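Side-chain contacts in NAD-dependent aldehyde dehydrogenase (Sinorhizobium meliloti, PDB 3U4J), which probably oxidises aldehydes to carboxylic acids with NAD or NADP as electron acceptor: residues Q277-D282 with D286-G291; G291-V296 with E322-I327; S357-G362 with A385-A390. One frame throughout, in Å; residues are numbered along the deposited sequence.

Interaction 1. Residues Q277-D282 with D286-G291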
loop_
_atom_site.group_PDB
_atom_site.type_symbol
_atom_site.label_atom_id
_atom_site.label_comp_id
_atom_site.label_asym_id
_atom_site.label_seq_id
_atom_site.Cartn_x
_atom_site.Cartn_y
_atom_site.Cartn_z
ATOM N N GLN A 277 -29.460 13.792 2.225
ATOM C CA GLN A 277 -28.613 14.850 2.747
ATOM C C GLN A 277 -29.130 15.239 4.140
ATOM O O GLN A 277 -30.321 15.535 4.308
ATOM C CB GLN A 277 -28.620 16.072 1.838
ATOM C CG GLN A 277 -28.156 15.778 0.412
ATOM C CD GLN A 277 -27.505 16.973 -0.239
ATOM O OE1 GLN A 277 -26.433 17.412 0.190
ATOM N NE2 GLN A 277 -28.124 17.489 -1.310
ATOM N N ILE A 278 -28.230 15.262 5.116
ATOM C CA ILE A 278 -28.597 15.555 6.505
ATOM C C ILE A 278 -28.053 16.929 6.787
ATOM O O ILE A 278 -26.853 17.154 6.624
ATOM C CB ILE A 278 -27.950 14.566 7.517
ATOM C CG1 ILE A 278 -28.383 13.106 7.272
ATOM C CG2 ILE A 278 -28.358 14.952 8.965
ATOM C CD1 ILE A 278 -27.972 12.541 5.911
ATOM N N VAL A 279 -28.948 17.838 7.183
ATOM C CA VAL A 279 -28.601 19.207 7.465
ATOM C C VAL A 279 -28.884 19.487 8.943
ATOM O O VAL A 279 -30.047 19.500 9.409
ATOM C CB VAL A 279 -29.354 20.200 6.581
ATOM C CG1 VAL A 279 -28.810 21.634 6.788
ATOM C CG2 VAL A 279 -29.214 19.800 5.129
ATOM N N PHE A 280 -27.787 19.671 9.672
ATOM C CA PHE A 280 -27.854 19.977 11.088
ATOM C C PHE A 280 -28.036 21.444 11.298
ATOM O O PHE A 280 -27.658 22.261 10.447
ATOM C CB PHE A 280 -26.585 19.477 11.799
ATOM C CG PHE A 280 -26.576 18.010 11.978
ATOM C CD1 PHE A 280 -27.244 17.428 13.041
ATOM C CD2 PHE A 280 -25.920 17.185 11.057
ATOM C CE1 PHE A 280 -27.243 16.040 13.210
ATOM C CE2 PHE A 280 -25.913 15.802 11.213
ATOM C CZ PHE A 280 -26.559 15.230 12.303
ATOM N N ALA A 281 -28.611 21.767 12.457
ATOM C CA ALA A 281 -28.901 23.139 12.843
ATOM C C ALA A 281 -27.685 24.056 12.762
ATOM O O ALA A 281 -27.824 25.254 12.510
ATOM C CB ALA A 281 -29.519 23.169 14.256
ATOM N N ASP A 282 -26.482 23.508 12.925
ATOM C CA ASP A 282 -25.279 24.339 12.887
ATOM C C ASP A 282 -24.611 24.388 11.509
ATOM O O ASP A 282 -23.458 24.805 11.393
ATOM C CB ASP A 282 -24.268 23.889 13.958
ATOM C CG ASP A 282 -23.790 22.469 13.752
ATOM O OD1 ASP A 282 -23.902 21.912 12.626
ATOM O OD2 ASP A 282 -23.303 21.899 14.739
ATOM N N ASP A 286 -26.787 28.969 3.845
ATOM C CA ASP A 286 -26.799 29.333 2.418
ATOM C C ASP A 286 -26.138 28.246 1.581
ATOM O O ASP A 286 -26.626 27.907 0.500
ATOM C CB ASP A 286 -26.134 30.702 2.163
ATOM C CG ASP A 286 -26.940 31.875 2.770
ATOM O OD1 ASP A 286 -26.326 32.878 3.217
ATOM O OD2 ASP A 286 -28.185 31.766 2.820
ATOM N N ALA A 287 -25.025 27.711 2.083
ATOM C CA ALA A 287 -24.317 26.640 1.385
ATOM C C ALA A 287 -25.142 25.349 1.335
ATOM O O ALA A 287 -25.230 24.694 0.290
ATOM C CB ALA A 287 -22.966 26.399 2.029
ATOM N N ALA A 288 -25.731 24.982 2.473
ATOM C CA ALA A 288 -26.564 23.796 2.583
ATOM C C ALA A 288 -27.766 23.896 1.642
ATOM O O ALA A 288 -28.090 22.939 0.943
ATOM C CB ALA A 288 -27.004 23.558 4.032
ATOM N N ALA A 289 -28.414 25.060 1.607
ATOM C CA ALA A 289 -29.582 25.269 0.735
ATOM C C ALA A 289 -29.240 25.059 -0.760
ATOM O O ALA A 289 -29.972 24.396 -1.478
ATOM C CB ALA A 289 -30.163 26.673 0.961
ATOM N N ASP A 290 -28.108 25.613 -1.192
ATOM C CA ASP A 290 -27.620 25.477 -2.559
ATOM C C ASP A 290 -27.279 24.013 -2.860
ATOM O O ASP A 290 -27.615 23.486 -3.923
ATOM C CB ASP A 290 -26.403 26.406 -2.732
ATOM C CG ASP A 290 -25.757 26.284 -4.092
ATOM O OD1 ASP A 290 -24.768 25.520 -4.220
ATOM O OD2 ASP A 290 -26.241 26.948 -5.043
ATOM N N GLY A 291 -26.625 23.355 -1.908
ATOM C CA GLY A 291 -26.262 21.951 -2.046
ATOM C C GLY A 291 -27.468 21.022 -2.088
ATOM O O GLY A 291 -27.434 19.981 -2.756
#
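Gln277 and Val279 face Ala288 and Gly291 across the first strand and the helix of a beta-alpha-beta unit, formed by strand 275-279, helix 285-297 and strand 307-313. Both pairs are spaced to share a face: two residues apart on the strand, three on the helix. The backbones are not evenly separated, since CA of Val279 is 7.0 Å from CA of Ala288 whereas CA of Gln277 is 8.9 Å from CA of Gly291. The long side chain spans the wider end. With chi1 at -58°, CG of Gln277 stands beside its own backbone N, and the chain runs on extended to bring the amide to the helix, where NE2 donates to Gly291 O at 3.0 Å. The bond is nearly straight, 164° at the hydrogen, and Gly291 O lies almost in the plane of the Gln277 amide. The acceptor is used differently: NE2 sits well above the carbonyl plane, 46° out of it, so the bond misses the lone-pair direction. Gly291 O already takes the helical bond from Gly295 N, and the glutamine is therefore a second donor to a buried carbonyl. The other amide atom, OE1, pairs with Trp435 NE1 on strand 431-435, so the amide is held at both polar atoms and its flip state is fixed. At the narrower end the contact is apolar. Trp435 and Leu320 each touch both Val279 and Ala288, closing round the pair. From a different side of the same helix, Asp290 bonds Trp504 N and Phe505 N of the second subunit. Between strand and helix themselves, the apolar touch is one methyl against another, Val279 CG1 to Ala288 CB at 3.8 Å.

Interaction 2. Residues G291-V296 with E322-I327; sequences GIAYGV and ERLLDI
Leu324 of helix 317-330 packs on Ala293 and Ile292 of helix 285-297, two helices packed on the same side of the mixed sheet of the alpha/beta catalytic domain of the aldehyde dehydrogenase fold. The short axes come within 9.6 Å and cross at -53°. The nearest backbone approach is at Ala293, whose CA is 6.3 Å from CA of Leu324, and its small side chain lets the leucine lie over the backbone. From CB, which points toward the other helix, CG of Leu324 is set anti to the backbone N (chi1 172°), and the fork beyond it does the touching. CD1 of Leu324 is 3.6 Å from Ala293 N, and also reaches the methyl CB of that residue. The same CD1 lies 3.9 Å from Ile292 CG2. CD2, the other branch, meets that CG2 at the same distance, so the isoleucine methyl rests against both prongs, the two side chains crossing at about a right angle. The remaining branch of Ile292 leads away from this interface: its chi1 of -60° puts CG1 beside the backbone N and sends CD1 toward strand 275-279. Leu408 on strand 407-413 touches both Leu324 and Ile292, placing the pair against the sheet. No hydrogen bond links the segments; the contact is made of apolar groups. One turn on, Ile327 adds a second touch and also meets Phe505 of the second subunit, so the crossing lies next to the subunit interface. Toward Ala293 it uses its short branch, Ile327 CG2, 3.8 Å from Ala293 CB.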
loop_
_atom_site.group_PDB
_atom_site.type_symbol
_atom_site.label_atom_id
_atom_site.label_comp_id
_atom_site.label_asym_id
_atom_site.label_seq_id
_atom_site.Cartn_x
_atom_site.Cartn_y
_atom_site.Cartn_z
ATOM N N GLY A 291 -26.625 23.355 -1.908
ATOM C CA GLY A 291 -26.262 21.951 -2.046
ATOM C C GLY A 291 -27.468 21.022 -2.088
ATOM O O GLY A 291 -27.434 19.981 -2.756
ATOM N N ILE A 292 -28.537 21.376 -1.359
ATOM C CA ILE A 292 -29.782 20.620 -1.448
ATOM C C ILE A 292 -30.394 20.717 -2.858
ATOM O O ILE A 292 -30.759 19.703 -3.454
ATOM C CB ILE A 292 -30.829 21.034 -0.343
ATOM C CG1 ILE A 292 -30.288 20.803 1.078
ATOM C CG2 ILE A 292 -32.121 20.281 -0.545
ATOM C CD1 ILE A 292 -29.828 19.349 1.368
ATOM N N ALA A 293 -30.494 21.942 -3.371
ATOM C CA ALA A 293 -30.975 22.189 -4.727
ATOM C C ALA A 293 -30.118 21.396 -5.737
ATOM O O ALA A 293 -30.642 20.666 -6.575
ATOM C CB ALA A 293 -30.911 23.684 -5.036
ATOM N N TYR A 294 -28.797 21.580 -5.671
ATOM C CA TYR A 294 -27.874 20.853 -6.548
ATOM C C TYR A 294 -28.083 19.338 -6.446
ATOM O O TYR A 294 -28.152 18.647 -7.451
ATOM C CB TYR A 294 -26.432 21.193 -6.150
ATOM C CG TYR A 294 -25.353 20.641 -7.079
ATOM C CD1 TYR A 294 -25.616 20.357 -8.435
ATOM C CD2 TYR A 294 -24.055 20.436 -6.608
ATOM C CE1 TYR A 294 -24.607 19.843 -9.285
ATOM C CE2 TYR A 294 -23.034 19.944 -7.459
ATOM C CZ TYR A 294 -23.318 19.655 -8.780
ATOM O OH TYR A 294 -22.304 19.199 -9.597
ATOM N N GLY A 295 -28.215 18.828 -5.227
ATOM C CA GLY A 295 -28.296 17.386 -4.994
ATOM C C GLY A 295 -29.485 16.736 -5.657
ATOM O O GLY A 295 -29.386 15.599 -6.129
ATOM N N VAL A 296 -30.617 17.444 -5.683
ATOM C CA VAL A 296 -31.855 16.856 -6.219
ATOM C C VAL A 296 -32.101 17.223 -7.689
ATOM O O VAL A 296 -32.673 16.426 -8.444
ATOM C CB VAL A 296 -33.109 17.149 -5.313
ATOM C CG1 VAL A 296 -33.438 18.629 -5.263
ATOM C CG2 VAL A 296 -34.328 16.325 -5.785
ATOM N N GLU A 322 -37.082 27.976 3.099
ATOM C CA GLU A 322 -37.213 29.319 2.495
ATOM C C GLU A 322 -36.094 29.598 1.466
ATOM O O GLU A 322 -36.333 30.146 0.387
ATOM C CB GLU A 322 -37.191 30.358 3.631
ATOM C CG GLU A 322 -37.712 31.736 3.325
ATOM C CD GLU A 322 -37.733 32.612 4.600
ATOM O OE1 GLU A 322 -38.439 32.244 5.579
ATOM O OE2 GLU A 322 -37.033 33.657 4.626
ATOM N N ARG A 323 -34.864 29.222 1.805
ATOM C CA ARG A 323 -33.721 29.415 0.898
ATOM C C ARG A 323 -33.778 28.442 -0.294
ATOM O O ARG A 323 -33.534 28.836 -1.442
ATOM C CB ARG A 323 -32.406 29.287 1.676
ATOM C CG ARG A 323 -32.037 30.601 2.371
ATOM C CD ARG A 323 -31.095 30.470 3.567
ATOM N NE ARG A 323 -31.442 31.554 4.493
ATOM C CZ ARG A 323 -30.733 31.949 5.545
ATOM N NH1 ARG A 323 -29.583 31.368 5.852
ATOM N NH2 ARG A 323 -31.184 32.950 6.293
ATOM N N LEU A 324 -34.125 27.190 -0.006
ATOM C CA LEU A 324 -34.246 26.154 -1.039
ATOM C C LEU A 324 -35.327 26.503 -2.066
ATOM O O LEU A 324 -35.114 26.384 -3.262
ATOM C CB LEU A 324 -34.557 24.813 -0.408
ATOM C CG LEU A 324 -34.889 23.708 -1.421
ATOM C CD1 LEU A 324 -33.674 23.394 -2.332
ATOM C CD2 LEU A 324 -35.360 22.490 -0.699
ATOM N N LEU A 325 -36.481 26.962 -1.590
ATOM C CA LEU A 325 -37.569 27.319 -2.497
ATOM C C LEU A 325 -37.261 28.552 -3.330
ATOM O O LEU A 325 -37.645 28.631 -4.501
ATOM C CB LEU A 325 -38.890 27.469 -1.743
ATOM C CG LEU A 325 -39.413 26.190 -1.096
ATOM C CD1 LEU A 325 -40.619 26.571 -0.227
ATOM C CD2 LEU A 325 -39.809 25.124 -2.118
ATOM N N ASP A 326 -36.540 29.498 -2.749
ATOM C CA ASP A 326 -36.116 30.663 -3.515
ATOM C C ASP A 326 -35.217 30.264 -4.691
ATOM O O ASP A 326 -35.387 30.760 -5.817
ATOM C CB ASP A 326 -35.417 31.693 -2.620
ATOM C CG ASP A 326 -35.307 33.057 -3.288
ATOM O OD1 ASP A 326 -36.352 33.573 -3.760
ATOM O OD2 ASP A 326 -34.185 33.616 -3.348
ATOM N N ILE A 327 -34.262 29.366 -4.442
ATOM C CA ILE A 327 -33.409 28.869 -5.531
ATOM C C ILE A 327 -34.281 28.127 -6.549
ATOM O O ILE A 327 -34.156 28.337 -7.757
ATOM C CB ILE A 327 -32.233 27.977 -5.009
ATOM C CG1 ILE A 327 -31.219 28.842 -4.235
ATOM C CG2 ILE A 327 -31.525 27.294 -6.157
ATOM C CD1 ILE A 327 -30.292 28.064 -3.249
#

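Interaction 3. Residues S357-G362 with A385-A390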
loop_
_atom_site.group_PDB
_atom_site.type_symbol
_atom_site.label_atom_id
_atom_site.label_comp_id
_atom_site.label_asym_id
_atom_site.label_seq_id
_atom_site.Cartn_x
_atom_site.Cartn_y
_atom_site.Cartn_z
ATOM N N SER A 357 -46.098 9.518 -11.777
ATOM C CA SER A 357 -46.742 8.496 -10.957
ATOM C C SER A 357 -46.283 8.529 -9.490
ATOM O O SER A 357 -47.082 8.354 -8.571
ATOM C CB SER A 357 -46.452 7.117 -11.537
ATOM O OG SER A 357 -47.234 6.143 -10.871
ATOM N N TYR A 358 -44.985 8.703 -9.259
ATOM C CA TYR A 358 -44.497 8.824 -7.904
ATOM C C TYR A 358 -44.993 10.105 -7.201
ATOM O O TYR A 358 -45.348 10.081 -6.013
ATOM C CB TYR A 358 -42.961 8.733 -7.891
ATOM C CG TYR A 358 -42.453 7.309 -7.867
ATOM C CD1 TYR A 358 -42.740 6.473 -6.786
ATOM C CD2 TYR A 358 -41.683 6.787 -8.924
ATOM C CE1 TYR A 358 -42.278 5.154 -6.749
ATOM C CE2 TYR A 358 -41.195 5.470 -8.880
ATOM C CZ TYR A 358 -41.517 4.662 -7.792
ATOM O OH TYR A 358 -41.059 3.365 -7.706
ATOM N N VAL A 359 -45.000 11.222 -7.924
ATOM C CA VAL A 359 -45.517 12.482 -7.369
ATOM C C VAL A 359 -47.002 12.309 -7.030
ATOM O O VAL A 359 -47.448 12.724 -5.958
ATOM C CB VAL A 359 -45.299 13.689 -8.328
ATOM C CG1 VAL A 359 -46.140 14.880 -7.896
ATOM C CG2 VAL A 359 -43.812 14.090 -8.333
ATOM N N THR A 360 -47.766 11.660 -7.908
ATOM C CA THR A 360 -49.178 11.470 -7.572
ATOM C C THR A 360 -49.360 10.521 -6.369
ATOM O O THR A 360 -50.191 10.776 -5.496
ATOM C CB THR A 360 -50.147 11.204 -8.801
ATOM O OG1 THR A 360 -50.604 9.849 -8.846
ATOM C CG2 THR A 360 -49.580 11.627 -10.095
ATOM N N ALA A 361 -48.524 9.491 -6.281
ATOM C CA ALA A 361 -48.499 8.656 -5.081
ATOM C C ALA A 361 -48.161 9.444 -3.805
ATOM O O ALA A 361 -48.778 9.219 -2.747
ATOM C CB ALA A 361 -47.558 7.477 -5.252
ATOM N N GLY A 362 -47.190 10.350 -3.895
ATOM C CA GLY A 362 -46.825 11.202 -2.754
ATOM C C GLY A 362 -47.989 12.043 -2.240
ATOM O O GLY A 362 -48.192 12.160 -1.041
ATOM N N ALA A 385 -41.299 19.692 -13.819
ATOM C CA ALA A 385 -40.997 20.840 -12.974
ATOM C C ALA A 385 -40.189 20.444 -11.725
ATOM O O ALA A 385 -40.400 19.378 -11.180
ATOM C CB ALA A 385 -42.287 21.515 -12.546
ATOM N N PRO A 386 -39.261 21.309 -11.278
ATOM C CA PRO A 386 -38.636 21.081 -9.985
ATOM C C PRO A 386 -39.707 20.909 -8.905
ATOM O O PRO A 386 -40.633 21.747 -8.787
ATOM C CB PRO A 386 -37.852 22.369 -9.752
ATOM C CG PRO A 386 -37.476 22.804 -11.107
ATOM C CD PRO A 386 -38.675 22.481 -11.962
ATOM N N THR A 387 -39.568 19.839 -8.133
ATOM C CA THR A 387 -40.614 19.407 -7.215
ATOM C C THR A 387 -40.083 19.172 -5.811
ATOM O O THR A 387 -39.039 18.523 -5.628
ATOM C CB THR A 387 -41.299 18.123 -7.760
ATOM O OG1 THR A 387 -41.833 18.391 -9.075
ATOM C CG2 THR A 387 -42.428 17.620 -6.801
ATOM N N VAL A 388 -40.803 19.703 -4.819
ATOM C CA VAL A 388 -40.450 19.520 -3.408
ATOM C C VAL A 388 -41.669 19.061 -2.589
ATOM O O VAL A 388 -42.741 19.671 -2.668
ATOM C CB VAL A 388 -39.893 20.812 -2.794
ATOM C CG1 VAL A 388 -39.598 20.609 -1.301
ATOM C CG2 VAL A 388 -38.649 21.289 -3.548
ATOM N N PHE A 389 -41.501 17.971 -1.840
ATOM C CA PHE A 389 -42.490 17.515 -0.850
ATOM C C PHE A 389 -41.990 17.756 0.571
ATOM O O PHE A 389 -40.806 17.525 0.880
ATOM C CB PHE A 389 -42.774 16.032 -0.989
ATOM C CG PHE A 389 -43.678 15.673 -2.125
ATOM C CD1 PHE A 389 -45.071 15.870 -2.032
ATOM C CD2 PHE A 389 -43.155 15.070 -3.270
ATOM C CE1 PHE A 389 -45.941 15.482 -3.099
ATOM C CE2 PHE A 389 -43.994 14.687 -4.343
ATOM C CZ PHE A 389 -45.407 14.898 -4.251
ATOM N N ALA A 390 -42.894 18.212 1.432
ATOM C CA ALA A 390 -42.609 18.376 2.844
ATOM C C ALA A 390 -43.490 17.400 3.607
ATOM O O ALA A 390 -44.421 16.826 3.040
ATOM C CB ALA A 390 -42.900 19.791 3.271
#
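Phe389 lays the far end of its ring against one turn of helix 349-364, overlapping Val359 and Gly362. Its CZ comes 3.4 Å from Val359 O and 3.7 Å from Val359 CG1. On one flank Phe389 CE2 reaches Val359 CG2 at 4.0 Å. On the other, Phe389 CE1 approaches Gly362 C at 4.1 Å. The ring thus bridges two residues three apart on the helix and meets it obliquely: CZ and CE2 serve Val359, CE1 serves Gly362. A first torsion of -77°, with CG beside the backbone N, carries the ring from the strand to this turn. Glycine is the fitting residue at the second site, because a CB modelled on Gly362 would clash with CZ. Replacing Phe389 with an alanine would probably open a gap beside Val359 and Gly362, leaving CG1 and the carbonyl of Val359 without the ring they rest on. Val359 CG2 also meets Thr387 CG2 tip to tip at 4.1 Å. The threonine offers its methyl because its hydroxyl turns elsewhere: Thr387 OG1 donates to Ala385 O at 2.7 Å, from above the carbonyl plane (41° out), and is also hydrogen-bonded to Gly373 N, in the turn between strands 368-371 and 375-376. No hydrogen bond crosses between the segments; the side-chain contacts are apolar. Helix 349-364 covers one face of the mixed sheet of the alpha/beta catalytic domain, its axis here at 25° to strand 383-390, which runs parallel to strand 407-413 and antiparallel to strand 368-371. From those neighbours Val407 touches Val359, Thr387 and Phe389, and Leu369 touches Thr387 and Phe389, while Val388 points the other way, onto Tyr297 of helix 285-297 and Met321 of helix 317-330.

All three interactions are buried packing associated with one mixed sheet, and none lies at the calcium site. Interactions 1 and 2 share Gly291 and helix 285-297; where they meet, Gln277 CB packs on Ile292 CD1 at 3.5 Å. Both also border the second subunit, which interaction 3 does not touch. Interaction 3 works from the other face of the sheet, and meets interaction 2 just through a loose approach of Leu325 CD2 to Val388 CG2, 4.3 Å. The chemistry differs accordingly: strand to helix in interaction 1 includes a hydrogen bond from a side-chain amide to a helix carbonyl, helix to helix in interaction 2 is methyl packing, and interaction 3 relies on an aromatic ring.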